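Local atomic coordinates of yncA (Salmonella typhimurium, PDB entry 3DR6), a protein that probably transfers an acetyl group from acetyl-coenzyme A to an acceptor molecule, as a putative acetyltransferase of the GNAT family. Residues C[69-74]-C[112-117]; C[102-107]-C[131-136]; C[106-111]-C[161-166]. All coordinates share one frame; numbering follows the deposited sequence.

Contact 1: C[69-74]-C[112-117]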
loop_
_atom_site.group_PDB
_atom_site.type_symbol
_atom_site.label_atom_id
_atom_site.label_comp_id
_atom_site.label_asym_id
_atom_site.label_seq_id
_atom_site.Cartn_x
_atom_site.Cartn_y
_atom_site.Cartn_z
ATOM N N ALA C 69 -4.255 12.859 14.755
ATOM C CA ALA C 69 -4.797 11.974 13.715
ATOM C C ALA C 69 -4.663 12.637 12.350
ATOM O O ALA C 69 -4.745 13.869 12.220
ATOM C CB ALA C 69 -6.249 11.633 14.003
ATOM N N SER C 70 -4.445 11.812 11.335
ATOM C CA SER C 70 -4.409 12.304 9.951
ATOM C C SER C 70 -4.790 11.153 9.028
ATOM O O SER C 70 -4.932 10.014 9.484
ATOM C CB SER C 70 -2.999 12.819 9.603
ATOM O OG SER C 70 -3.016 13.534 8.370
ATOM N N PHE C 71 -4.976 11.450 7.747
ATOM C CA PHE C 71 -4.963 10.383 6.751
ATOM C C PHE C 71 -4.170 10.813 5.540
ATOM O O PHE C 71 -3.976 12.033 5.285
ATOM C CB PHE C 71 -6.378 9.888 6.392
ATOM C CG PHE C 71 -7.276 10.926 5.754
ATOM C CD1 PHE C 71 -7.032 11.372 4.449
ATOM C CD2 PHE C 71 -8.399 11.407 6.445
ATOM C CE1 PHE C 71 -7.884 12.314 3.833
ATOM C CE2 PHE C 71 -9.270 12.353 5.839
ATOM C CZ PHE C 71 -8.999 12.806 4.530
ATOM N N GLY C 72 -3.710 9.807 4.809
ATOM C CA GLY C 72 -3.079 10.008 3.514
ATOM C C GLY C 72 -3.562 8.995 2.504
ATOM O O GLY C 72 -4.371 8.117 2.818
ATOM N N ASP C 73 -3.076 9.120 1.283
ATOM C CA ASP C 73 -3.429 8.165 0.245
ATOM C C ASP C 73 -2.952 6.786 0.658
ATOM O O ASP C 73 -1.854 6.636 1.203
ATOM C CB ASP C 73 -2.820 8.563 -1.086
ATOM C CG ASP C 73 -3.337 9.901 -1.574
ATOM O OD1 ASP C 73 -4.521 10.215 -1.351
ATOM O OD2 ASP C 73 -2.537 10.651 -2.176
ATOM N N TRP C 74 -3.812 5.792 0.456
ATOM C CA TRP C 74 -3.505 4.419 0.856
ATOM C C TRP C 74 -2.440 3.809 -0.051
ATOM O O TRP C 74 -1.503 3.143 0.421
ATOM C CB TRP C 74 -4.776 3.575 0.812
ATOM C CG TRP C 74 -4.560 2.128 1.178
ATOM C CD1 TRP C 74 -3.881 1.636 2.272
ATOM C CD2 TRP C 74 -5.074 0.992 0.487
ATOM N NE1 TRP C 74 -3.925 0.265 2.285
ATOM C CE2 TRP C 74 -4.646 -0.161 1.200
ATOM C CE3 TRP C 74 -5.842 0.827 -0.673
ATOM C CZ2 TRP C 74 -4.971 -1.459 0.788
ATOM C CZ3 TRP C 74 -6.160 -0.488 -1.088
ATOM C CH2 TRP C 74 -5.732 -1.600 -0.344
ATOM N N ARG C 112 -15.150 12.313 4.568
ATOM C CA ARG C 112 -16.337 12.587 3.738
ATOM C C ARG C 112 -16.287 13.973 3.059
ATOM O O ARG C 112 -16.664 14.109 1.898
ATOM C CB ARG C 112 -17.632 12.419 4.538
ATOM C CG ARG C 112 -17.864 10.964 4.992
ATOM C CD ARG C 112 -19.376 10.662 5.209
ATOM N NE ARG C 112 -19.524 9.282 5.678
ATOM C CZ ARG C 112 -19.419 8.904 6.958
ATOM N NH1 ARG C 112 -19.238 9.785 7.922
ATOM N NH2 ARG C 112 -19.527 7.624 7.275
ATOM N N ARG C 113 -15.820 14.994 3.778
ATOM C CA ARG C 113 -15.662 16.340 3.187
ATOM C C ARG C 113 -14.670 16.372 2.012
ATOM O O ARG C 113 -14.754 17.256 1.152
ATOM C CB ARG C 113 -15.240 17.353 4.264
ATOM C CG ARG C 113 -16.375 17.769 5.140
ATOM C CD ARG C 113 -15.907 18.598 6.329
ATOM N NE ARG C 113 -16.988 18.627 7.308
ATOM C CZ ARG C 113 -16.983 17.992 8.478
ATOM N NH1 ARG C 113 -18.041 18.089 9.280
ATOM N NH2 ARG C 113 -15.926 17.289 8.865
ATOM N N CYS C 114 -13.747 15.414 1.984
ATOM C CA CYS C 114 -12.770 15.299 0.909
ATOM C C CYS C 114 -13.295 14.366 -0.202
ATOM O O CYS C 114 -12.584 14.099 -1.181
ATOM C CB CYS C 114 -11.433 14.800 1.461
ATOM S SG CYS C 114 -10.565 16.014 2.487
ATOM N N GLY C 115 -14.540 13.905 -0.048
ATOM C CA GLY C 115 -15.159 12.936 -0.967
ATOM C C GLY C 115 -14.575 11.529 -0.964
ATOM O O GLY C 115 -14.815 10.755 -1.886
ATOM N N LYS C 116 -13.814 11.175 0.074
ATOM C CA LYS C 116 -13.168 9.861 0.085
ATOM C C LYS C 116 -14.220 8.757 0.224
ATOM O O LYS C 116 -15.215 8.920 0.922
ATOM C CB LYS C 116 -12.108 9.740 1.182
ATOM C CG LYS C 116 -10.881 10.692 1.026
ATOM C CD LYS C 116 -10.347 10.699 -0.401
ATOM C CE LYS C 116 -9.131 11.633 -0.538
ATOM N NZ LYS C 116 -8.688 11.619 -1.972
ATOM N N HIS C 117 -13.995 7.638 -0.467
ATOM C CA HIS C 117 -15.006 6.560 -0.555
ATOM C C HIS C 117 -14.786 5.416 0.441
ATOM O O HIS C 117 -15.759 4.772 0.887
ATOM C CB HIS C 117 -15.080 6.023 -2.000
ATOM C CG HIS C 117 -16.165 5.013 -2.234
ATOM N ND1 HIS C 117 -17.501 5.296 -2.073
ATOM C CD2 HIS C 117 -16.104 3.720 -2.649
ATOM C CE1 HIS C 117 -18.218 4.231 -2.368
ATOM N NE2 HIS C 117 -17.402 3.264 -2.737
HETATM O O HOH W 1 -6.999 9.020 -1.565
#
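The thiol of Cys114 meets the aromatic ring of Phe71 at its rim, an edge-on sulfur-aromatic contact. SG stands 4.1 Å from Phe71 CZ, the far corner of the ring, and the line from the ring centroid to the sulfur lies 82° off the ring normal, so the sulfur sits close to the ring plane. CB of Phe71 already points that way, and with CG between the backbone N and the carbonyl carbon (chi1 63°) the ring extends toward the end of the helix. The aliphatic part of Lys116 comes obliquely to the same ring, its CG 4.4 Å from Phe71 CE1. Strand 64-73 belongs to the central mixed sheet of the GNAT fold, and helix 99-113 packs against that sheet; the helix ends here in a Schellman motif, with Gly115 at positive phi and its N bonded to Arg112 O at 2.9 Å. The chain thus turns back toward the sheet, and Lys116, just beyond the glycine, runs its chain past the ring toward Asp73. The two charges stop short of a salt bridge, Asp73 OD1 and Lys116 NZ being 4.4 Å apart. A water spans the gap: it lies 2.8 Å from Asp73 OD1, to which it can donate, and accepts from Lys116 NZ at 3.1 Å. Tyr54 OH is a second link, hydrogen-bonded to both Asp73 OD1 and Lys116 NZ, while Arg81 O takes another bond from the lysine. The ammonium group is therefore held by two protein oxygens and a water, and the nearby carboxylate probably helps to stabilise its charge. Ala111 and Leu107, about one and two turns back along the helix, also pack on Phe71.

Contact 2: C[102-107]-C[131-136]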
loop_
_atom_site.group_PDB
_atom_site.type_symbol
_atom_site.label_atom_id
_atom_site.label_comp_id
_atom_site.label_asym_id
_atom_site.label_seq_id
_atom_site.Cartn_x
_atom_site.Cartn_y
_atom_site.Cartn_z
ATOM N N LYS C 102 -12.472 8.971 19.488
ATOM C CA LYS C 102 -12.969 10.329 19.232
ATOM C C LYS C 102 -12.226 11.013 18.073
ATOM O O LYS C 102 -12.853 11.658 17.223
ATOM C CB LYS C 102 -12.893 11.172 20.503
ATOM C CG LYS C 102 -13.917 10.718 21.577
ATOM C CD LYS C 102 -13.799 11.523 22.864
ATOM C CE LYS C 102 -14.881 11.092 23.847
ATOM N NZ LYS C 102 -14.691 11.683 25.219
ATOM N N LEU C 103 -10.893 10.879 18.065
ATOM C CA LEU C 103 -10.064 11.345 16.954
ATOM C C LEU C 103 -10.480 10.692 15.636
ATOM O O LEU C 103 -10.656 11.368 14.621
ATOM C CB LEU C 103 -8.575 11.053 17.222
ATOM C CG LEU C 103 -7.969 12.098 18.170
ATOM C CD1 LEU C 103 -6.609 11.629 18.691
ATOM C CD2 LEU C 103 -7.882 13.468 17.444
ATOM N N LEU C 104 -10.629 9.377 15.673
ATOM C CA LEU C 104 -10.965 8.623 14.465
ATOM C C LEU C 104 -12.346 9.024 13.921
ATOM O O LEU C 104 -12.511 9.170 12.712
ATOM C CB LEU C 104 -10.835 7.107 14.687
ATOM C CG LEU C 104 -11.103 6.247 13.442
ATOM C CD1 LEU C 104 -10.277 6.691 12.218
ATOM C CD2 LEU C 104 -10.843 4.760 13.766
ATOM N N SER C 105 -13.308 9.226 14.824
ATOM C CA SER C 105 -14.658 9.650 14.425
ATOM C C SER C 105 -14.604 10.985 13.682
ATOM O O SER C 105 -15.151 11.121 12.588
ATOM C CB SER C 105 -15.599 9.737 15.634
ATOM O OG SER C 105 -16.947 9.873 15.217
ATOM N N ARG C 106 -13.905 11.956 14.265
ATOM C CA ARG C 106 -13.732 13.266 13.628
ATOM C C ARG C 106 -13.032 13.136 12.255
ATOM O O ARG C 106 -13.454 13.761 11.262
ATOM C CB ARG C 106 -12.974 14.220 14.543
ATOM C CG ARG C 106 -12.642 15.587 13.914
ATOM C CD ARG C 106 -13.893 16.401 13.498
ATOM N NE ARG C 106 -13.498 17.589 12.732
ATOM C CZ ARG C 106 -13.052 18.729 13.276
ATOM N NH1 ARG C 106 -12.943 18.869 14.598
ATOM N NH2 ARG C 106 -12.708 19.743 12.493
ATOM N N LEU C 107 -11.995 12.297 12.201
ATOM C CA LEU C 107 -11.253 12.032 10.960
ATOM C C LEU C 107 -12.160 11.545 9.823
ATOM O O LEU C 107 -12.053 11.998 8.678
ATOM C CB LEU C 107 -10.150 10.999 11.225
ATOM C CG LEU C 107 -8.991 10.991 10.246
ATOM C CD1 LEU C 107 -8.215 12.348 10.309
ATOM C CD2 LEU C 107 -8.090 9.780 10.518
ATOM N N ILE C 131 -8.828 -3.474 17.063
ATOM C CA ILE C 131 -9.847 -4.153 16.273
ATOM C C ILE C 131 -11.261 -3.864 16.807
ATOM O O ILE C 131 -12.173 -3.539 16.040
ATOM C CB ILE C 131 -9.517 -5.661 16.169
ATOM C CG1 ILE C 131 -8.217 -5.804 15.345
ATOM C CG2 ILE C 131 -10.697 -6.449 15.562
ATOM C CD1 ILE C 131 -7.628 -7.216 15.304
ATOM N N ARG C 132 -11.415 -3.951 18.127
ATOM C CA ARG C 132 -12.698 -3.637 18.789
ATOM C C ARG C 132 -13.135 -2.189 18.556
ATOM O O ARG C 132 -14.314 -1.923 18.252
ATOM C CB ARG C 132 -12.561 -3.943 20.293
ATOM C CG ARG C 132 -13.799 -3.738 21.161
ATOM C CD ARG C 132 -13.501 -4.187 22.633
ATOM N NE ARG C 132 -12.489 -5.256 22.685
ATOM C CZ ARG C 132 -11.306 -5.187 23.311
ATOM N NH1 ARG C 132 -10.462 -6.217 23.255
ATOM N NH2 ARG C 132 -10.963 -4.105 24.008
ATOM N N LEU C 133 -12.187 -1.265 18.694
ATOM C CA LEU C 133 -12.442 0.153 18.524
ATOM C C LEU C 133 -12.926 0.385 17.096
ATOM O O LEU C 133 -13.888 1.091 16.858
ATOM C CB LEU C 133 -11.164 0.951 18.797
ATOM C CG LEU C 133 -11.179 2.482 18.656
ATOM C CD1 LEU C 133 -10.086 3.121 19.500
ATOM C CD2 LEU C 133 -11.069 2.935 17.196
ATOM N N HIS C 134 -12.239 -0.214 16.134
ATOM C CA HIS C 134 -12.656 -0.057 14.747
ATOM C C HIS C 134 -14.021 -0.679 14.421
ATOM O O HIS C 134 -14.812 -0.066 13.701
ATOM C CB HIS C 134 -11.540 -0.584 13.818
ATOM C CG HIS C 134 -10.383 0.359 13.699
ATOM N ND1 HIS C 134 -9.339 0.385 14.602
ATOM C CD2 HIS C 134 -10.095 1.295 12.767
ATOM C CE1 HIS C 134 -8.477 1.321 14.248
ATOM N NE2 HIS C 134 -8.902 1.872 13.126
ATOM N N HIS C 135 -14.295 -1.883 14.927
ATOM C CA HIS C 135 -15.621 -2.499 14.761
ATOM C C HIS C 135 -16.728 -1.574 15.276
ATOM O O HIS C 135 -17.815 -1.488 14.671
ATOM C CB HIS C 135 -15.713 -3.824 15.524
ATOM C CG HIS C 135 -15.144 -5.001 14.792
ATOM N ND1 HIS C 135 -15.407 -5.263 13.461
ATOM C CD2 HIS C 135 -14.357 -6.017 15.228
ATOM C CE1 HIS C 135 -14.779 -6.372 13.103
ATOM N NE2 HIS C 135 -14.151 -6.859 14.161
ATOM N N SER C 136 -16.442 -0.877 16.378
ATOM C CA SER C 136 -17.426 0.002 17.017
ATOM C C SER C 136 -17.738 1.240 16.180
ATOM O O SER C 136 -18.717 1.957 16.470
ATOM C CB SER C 136 -16.974 0.433 18.429
ATOM O OG SER C 136 -16.092 1.542 18.398
#
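Leu104 points one methyl, CD2, at the second helix, where it meets both the ring of His134 and the branch end of Leu133. The leucine and histidine side chains cross at about a right angle. Leu104 CD2 lies 3.5 Å from His134 NE2 and 3.7 Å from His134 CD2, approaching the ring obliquely on the side of its NE2-CD2 bond. His134 has CG beside the backbone N (chi1 -76°), which swings the imidazole round from a bond that does not itself aim at helix 99-113. Leu133, by contrast, starts toward that helix, and its extended first torsion (chi1 179°) carries CD2 to 3.9 Å from Leu104 CD2, a methyl-to-methyl contact. The same Leu133 methyl stands 4.0 Å above the plane of the His134 ring, offset toward the rim, and so touches two partners at once. In the GNAT fold, helices 99-113 and 128-135 follow successive strands, 83-90 and 118-124, and lie side by side on one face of the sheet; this small junction of two leucines and a histidine joins them, with the CA atoms of Leu104 and His134 8.8 Å apart. Both ring nitrogens of His134 have polar partners: ND1 is bonded to Ser130 O one turn earlier in its own helix, and NE2 to His86 NE2 on strand 83-90. Those two bonds restrict rotation of the imidazole, and the edge-to-face ring of Phe139 packs against it as well. Met119 on strand 118-124 backs Leu104 from the sheet. At the end of the second segment the hydroxyl of Ser136 turns back to Leu133 O at 2.7 Å, meeting the oxygen at a C=O...donor angle of 129° and tilted from the carbonyl plane.

Contact 3: C[106-111]-C[161-166]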
loop_
_atom_site.group_PDB
_atom_site.type_symbol
_atom_site.label_atom_id
_atom_site.label_comp_id
_atom_site.label_asym_id
_atom_site.label_seq_id
_atom_site.Cartn_x
_atom_site.Cartn_y
_atom_site.Cartn_z
ATOM N N ARG C 106 -13.905 11.956 14.265
ATOM C CA ARG C 106 -13.732 13.266 13.628
ATOM C C ARG C 106 -13.032 13.136 12.255
ATOM O O ARG C 106 -13.454 13.761 11.262
ATOM C CB ARG C 106 -12.974 14.220 14.543
ATOM C CG ARG C 106 -12.642 15.587 13.914
ATOM C CD ARG C 106 -13.893 16.401 13.498
ATOM N NE ARG C 106 -13.498 17.589 12.732
ATOM C CZ ARG C 106 -13.052 18.729 13.276
ATOM N NH1 ARG C 106 -12.943 18.869 14.598
ATOM N NH2 ARG C 106 -12.708 19.743 12.493
ATOM N N LEU C 107 -11.995 12.297 12.201
ATOM C CA LEU C 107 -11.253 12.032 10.960
ATOM C C LEU C 107 -12.160 11.545 9.823
ATOM O O LEU C 107 -12.053 11.998 8.678
ATOM C CB LEU C 107 -10.150 10.999 11.225
ATOM C CG LEU C 107 -8.991 10.991 10.246
ATOM C CD1 LEU C 107 -8.215 12.348 10.309
ATOM C CD2 LEU C 107 -8.090 9.780 10.518
ATOM N N ILE C 108 -13.061 10.635 10.163
ATOM C CA ILE C 108 -14.010 10.062 9.202
ATOM C C ILE C 108 -14.883 11.155 8.575
ATOM O O ILE C 108 -15.136 11.136 7.378
ATOM C CB ILE C 108 -14.897 8.998 9.876
ATOM C CG1 ILE C 108 -14.093 7.729 10.153
ATOM C CG2 ILE C 108 -16.130 8.672 9.024
ATOM C CD1 ILE C 108 -14.687 6.841 11.263
ATOM N N ASP C 109 -15.312 12.106 9.399
ATOM C CA ASP C 109 -16.092 13.248 8.949
ATOM C C ASP C 109 -15.307 14.056 7.934
ATOM O O ASP C 109 -15.857 14.468 6.912
ATOM C CB ASP C 109 -16.417 14.160 10.133
ATOM C CG ASP C 109 -17.409 13.546 11.095
ATOM O OD1 ASP C 109 -18.173 12.651 10.694
ATOM O OD2 ASP C 109 -17.419 13.983 12.269
ATOM N N GLU C 110 -14.021 14.272 8.224
ATOM C CA GLU C 110 -13.139 15.029 7.335
ATOM C C GLU C 110 -12.939 14.275 6.036
ATOM O O GLU C 110 -12.925 14.883 4.979
ATOM C CB GLU C 110 -11.794 15.365 7.995
ATOM C CG GLU C 110 -11.887 16.306 9.217
ATOM C CD GLU C 110 -12.593 17.631 8.937
ATOM O OE1 GLU C 110 -12.495 18.159 7.797
ATOM O OE2 GLU C 110 -13.251 18.144 9.871
ATOM N N ALA C 111 -12.825 12.949 6.115
ATOM C CA ALA C 111 -12.718 12.112 4.918
ATOM C C ALA C 111 -13.944 12.278 3.993
ATOM O O ALA C 111 -13.793 12.453 2.783
ATOM C CB ALA C 111 -12.487 10.630 5.304
HETATM N N MSE C 161 -8.539 -3.212 8.121
HETATM C CA MSE C 161 -9.988 -3.010 8.254
HETATM C C MSE C 161 -10.427 -1.821 7.415
HETATM O O MSE C 161 -9.627 -0.924 7.100
HETATM C CB MSE C 161 -10.385 -2.830 9.706
HETATM C CG MSE C 161 -9.930 -3.987 10.584
HETATM SE SE MSE C 161 -10.486 -3.760 12.469
HETATM C CE MSE C 161 -12.374 -4.081 12.255
ATOM N N GLN C 162 -11.679 -1.827 6.999
ATOM C CA GLN C 162 -12.128 -0.725 6.166
ATOM C C GLN C 162 -13.562 -0.295 6.457
ATOM O O GLN C 162 -14.344 -1.059 6.982
ATOM C CB GLN C 162 -11.973 -1.041 4.686
ATOM C CG GLN C 162 -12.914 -2.146 4.149
ATOM C CD GLN C 162 -12.610 -2.464 2.694
ATOM O OE1 GLN C 162 -11.632 -3.194 2.388
ATOM N NE2 GLN C 162 -13.428 -1.922 1.787
ATOM N N LEU C 163 -13.859 0.943 6.088
ATOM C CA LEU C 163 -15.186 1.528 6.251
ATOM C C LEU C 163 -15.531 2.245 4.966
ATOM O O LEU C 163 -14.810 3.167 4.546
ATOM C CB LEU C 163 -15.218 2.527 7.427
ATOM C CG LEU C 163 -16.500 3.369 7.576
ATOM C CD1 LEU C 163 -17.701 2.457 7.952
ATOM C CD2 LEU C 163 -16.290 4.437 8.643
ATOM N N GLN C 164 -16.614 1.822 4.329
ATOM C CA GLN C 164 -17.115 2.530 3.138
ATOM C C GLN C 164 -17.897 3.748 3.613
ATOM O O GLN C 164 -18.749 3.658 4.504
ATOM C CB GLN C 164 -17.974 1.595 2.271
ATOM C CG GLN C 164 -18.248 2.182 0.901
ATOM C CD GLN C 164 -18.920 1.216 -0.051
ATOM O OE1 GLN C 164 -18.413 0.112 -0.286
ATOM N NE2 GLN C 164 -20.043 1.635 -0.629
ATOM N N LEU C 165 -17.590 4.899 3.019
ATOM C CA LEU C 165 -18.077 6.194 3.506
ATOM C C LEU C 165 -19.362 6.722 2.834
ATOM O O LEU C 165 -19.995 7.648 3.342
ATOM C CB LEU C 165 -16.937 7.223 3.396
ATOM C CG LEU C 165 -15.676 6.857 4.206
ATOM C CD1 LEU C 165 -14.560 7.904 4.040
ATOM C CD2 LEU C 165 -16.040 6.701 5.692
ATOM N N ASP C 166 -19.750 6.115 1.708
ATOM C CA ASP C 166 -20.957 6.527 0.971
ATOM C C ASP C 166 -21.334 5.413 0.008
ATOM O O ASP C 166 -20.526 4.525 -0.258
ATOM C CB ASP C 166 -20.677 7.811 0.176
ATOM C CG ASP C 166 -19.678 7.578 -0.973
ATOM O OD1 ASP C 166 -20.115 7.187 -2.080
ATOM O OD2 ASP C 166 -18.460 7.820 -0.781
#
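Ile108 and Ala111 lay the side of helix 99-113 on strand 154-164 and the residue just beyond it, a helix-on-sheet packing layer of the GNAT fold. Before them in sequence, Arg106 turns to another side of the helix and grips Glu110 OE2 side-on. Its NE is bonded at 2.9 Å and its NH2 at 3.1 Å, with the oxygen in the guanidinium plane. NE meets the anti lone pair of the carboxylate, whereas NH2 comes from above the carboxylate plane. Arg113 makes a second salt bridge to the same oxygen, and Phe8 makes a cation-pi contact with Arg106.

Ile108 faces the strand with two branches. CD1, at the end of the longer one, lies 3.9 Å from Leu163 CD2, the two side chains crossing at about a right angle. CG2, the shorter branch, lies 3.9 Å from Leu165 CD2. The isoleucine thus touches leucines two residues apart, while Met119 of the neighbouring strand 118-124 packs on both Ile108 and Ala111. Ala111 comes last, its short side chain letting Leu165 approach closely: Ala111 CB lies 3.7 Å from Leu165 CD1.

Overall arrangement
All three contacts are built on helix 99-113 and its end. Contact 2 uses its earlier half, contact 3 the turns after it, sharing Arg106 and Leu107 with contact 2, and contact 1 the turn that closes it. The centres of contacts 1 and 3 lie 7 Å apart, those of contacts 2 and 3 9 Å, and those of contacts 1 and 2 14 Å. Along the chain, strand 64-73 comes first, then the helix, helix 128-135 and finally strand 154-164. The helix therefore ties strands from separate parts of the mixed sheet, and a neighbouring helix, into one GNAT core. Contacts 1 and 3 both reach the second subunit; contact 2 stays within the chain.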